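Local structure of glucuronan lyase A (Trichoderma reesei, 2ZZJ) at residues A[110-115]-A[154-159]. The protein probably cleaves beta-1,4-linked glucuronan chains from within, as an endo-acting polysaccharide lyase, and binds a calcium ion. Numbering follows the deposited sequence.
Sequences TMIWIQ and VVLQIK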
loop_
_atom_site.group_PDB
_atom_site.type_symbol
_atom_site.label_atom_id
_atom_site.label_comp_id
_atom_site.label_asym_id
_atom_site.label_seq_id
_atom_site.Cartn_x
_atom_site.Cartn_y
_atom_site.Cartn_z
ATOM N N THR A 110 -4.166 -7.106 -0.689
ATOM C CA THR A 110 -4.697 -5.853 -0.189
ATOM C C THR A 110 -3.857 -4.707 -0.764
ATOM O O THR A 110 -2.621 -4.794 -0.835
ATOM C CB THR A 110 -4.777 -5.828 1.355
ATOM O OG1 THR A 110 -5.976 -6.518 1.785
ATOM C CG2 THR A 110 -4.826 -4.417 1.904
ATOM N N MET A 111 -4.553 -3.648 -1.190
ATOM C CA MET A 111 -3.908 -2.447 -1.740
ATOM C C MET A 111 -4.560 -1.235 -1.127
ATOM O O MET A 111 -5.754 -1.268 -0.729
ATOM C CB MET A 111 -4.014 -2.377 -3.287
ATOM C CG MET A 111 -3.335 -3.555 -4.018
ATOM S SD MET A 111 -3.682 -3.507 -5.817
ATOM C CE MET A 111 -2.326 -2.500 -6.339
ATOM N N ILE A 112 -3.788 -0.156 -1.034
ATOM C CA ILE A 112 -4.317 1.091 -0.519
ATOM C C ILE A 112 -4.020 2.164 -1.541
ATOM O O ILE A 112 -2.882 2.297 -1.990
ATOM C CB ILE A 112 -3.684 1.462 0.871
ATOM C CG1 ILE A 112 -3.815 0.264 1.845
ATOM C CG2 ILE A 112 -4.317 2.804 1.395
ATOM C CD1 ILE A 112 -3.308 0.477 3.261
ATOM N N TRP A 113 -5.035 2.943 -1.924
ATOM C CA TRP A 113 -4.830 3.938 -2.967
ATOM C C TRP A 113 -5.690 5.172 -2.793
ATOM O O TRP A 113 -6.582 5.171 -1.961
ATOM C CB TRP A 113 -4.994 3.335 -4.372
ATOM C CG TRP A 113 -6.402 2.881 -4.813
ATOM C CD1 TRP A 113 -7.248 3.552 -5.678
ATOM C CD2 TRP A 113 -7.048 1.627 -4.528
ATOM N NE1 TRP A 113 -8.388 2.813 -5.901
ATOM C CE2 TRP A 113 -8.296 1.633 -5.216
ATOM C CE3 TRP A 113 -6.701 0.496 -3.753
ATOM C CZ2 TRP A 113 -9.190 0.554 -5.161
ATOM C CZ3 TRP A 113 -7.606 -0.576 -3.676
ATOM C CH2 TRP A 113 -8.846 -0.525 -4.389
ATOM N N ILE A 114 -5.328 6.218 -3.540
ATOM C CA ILE A 114 -6.125 7.467 -3.669
ATOM C C ILE A 114 -6.889 7.419 -4.985
ATOM O O ILE A 114 -6.300 7.148 -6.022
ATOM C CB ILE A 114 -5.193 8.748 -3.694
ATOM C CG1 ILE A 114 -4.202 8.757 -2.517
ATOM C CG2 ILE A 114 -6.020 10.030 -3.608
ATOM C CD1 ILE A 114 -4.859 8.787 -1.158
ATOM N N GLN A 115 -8.200 7.687 -4.952
ATOM C CA GLN A 115 -9.010 7.835 -6.161
ATOM C C GLN A 115 -9.814 9.110 -5.927
ATOM O O GLN A 115 -10.482 9.220 -4.923
ATOM C CB GLN A 115 -9.929 6.603 -6.298
ATOM C CG GLN A 115 -10.417 6.276 -7.677
ATOM C CD GLN A 115 -11.074 4.894 -7.769
ATOM O OE1 GLN A 115 -10.445 3.860 -7.531
ATOM N NE2 GLN A 115 -12.347 4.874 -8.165
ATOM N N VAL A 154 -2.192 5.995 8.967
ATOM C CA VAL A 154 -3.027 4.854 8.597
ATOM C C VAL A 154 -2.614 3.696 9.488
ATOM O O VAL A 154 -1.402 3.446 9.668
ATOM C CB VAL A 154 -2.830 4.435 7.102
ATOM C CG1 VAL A 154 -3.590 3.134 6.780
ATOM C CG2 VAL A 154 -3.262 5.557 6.142
ATOM N N VAL A 155 -3.612 3.043 10.090
ATOM C CA VAL A 155 -3.372 1.814 10.838
ATOM C C VAL A 155 -4.319 0.746 10.290
ATOM O O VAL A 155 -5.537 1.023 10.086
ATOM C CB VAL A 155 -3.547 1.973 12.358
ATOM C CG1 VAL A 155 -3.334 0.601 13.070
ATOM C CG2 VAL A 155 -2.583 3.039 12.942
ATOM N N LEU A 156 -3.759 -0.434 10.011
ATOM C CA LEU A 156 -4.549 -1.586 9.592
ATOM C C LEU A 156 -4.450 -2.654 10.666
ATOM O O LEU A 156 -3.370 -2.919 11.204
ATOM C CB LEU A 156 -4.039 -2.179 8.273
ATOM C CG LEU A 156 -3.636 -1.216 7.146
ATOM C CD1 LEU A 156 -3.005 -2.002 5.980
ATOM C CD2 LEU A 156 -4.827 -0.491 6.674
ATOM N N GLN A 157 -5.575 -3.265 11.007
ATOM C CA GLN A 157 -5.511 -4.493 11.815
ATOM C C GLN A 157 -6.152 -5.578 10.984
ATOM O O GLN A 157 -7.330 -5.477 10.686
ATOM C CB GLN A 157 -6.269 -4.310 13.117
ATOM C CG GLN A 157 -6.336 -5.601 13.941
ATOM C CD GLN A 157 -7.213 -5.476 15.162
ATOM O OE1 GLN A 157 -7.884 -4.466 15.361
ATOM N NE2 GLN A 157 -7.224 -6.529 15.985
ATOM N N ILE A 158 -5.383 -6.576 10.573
ATOM C CA ILE A 158 -5.903 -7.556 9.647
ATOM C C ILE A 158 -5.608 -8.947 10.172
ATOM O O ILE A 158 -4.445 -9.262 10.437
ATOM C CB ILE A 158 -5.343 -7.389 8.199
ATOM C CG1 ILE A 158 -5.650 -5.979 7.659
ATOM C CG2 ILE A 158 -5.995 -8.423 7.237
ATOM C CD1 ILE A 158 -5.021 -5.650 6.331
ATOM N N LYS A 159 -6.642 -9.794 10.269
ATOM C CA LYS A 159 -6.389 -11.228 10.468
ATOM C C LYS A 159 -6.465 -11.880 9.092
ATOM O O LYS A 159 -7.526 -11.865 8.450
ATOM C CB LYS A 159 -7.407 -11.837 11.420
ATOM C CG LYS A 159 -7.276 -13.340 11.591
ATOM C CD LYS A 159 -8.420 -13.846 12.482
ATOM C CE LYS A 159 -8.456 -15.380 12.556
ATOM N NZ LYS A 159 -7.180 -15.946 13.095
#
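I112 and L156 meet end to end across the interior of the protein, methyl against methyl. CD1 of I112 comes within 3.7 Å of CD1 of L156 and lies 3.9 Å from CD2 of L156, so the isoleucine tip faces both prongs of the leucine fork. The reach comes from an extended isoleucine chain: chi2 of -177° sets CD1 anti to CA, and the end of the chain points at the opposite strand. V154 joins from one side more loosely, its CG1 4.4 Å from CD1 of I112. The backbones stay well apart, with 9.9 Å between CA of I112 and CA of V154, and the contact consists of apolar side chains alone.

Such a spacing is what two face-packed sheets give, and here they are those of the jelly roll of this lyase: strand 106-115 belongs to one antiparallel sheet, strand 152-160 to the one facing it. F72, on strand 66-76 next to 152-160, touches both I112 and V154, while L119 packs on I112 from strand 118-126.

The alternate residues of 110-115 turn to the other face of their sheet. There NE1 of W113 donates to OE1 of Q115 at 2.8 Å, a nearly straight bond (171°) with the oxygen in the indole plane; Y120 meets the same ring. On the far side of the opposing sheet, the amide of Q157 is held by E67 at NE2 and K169 at OE1.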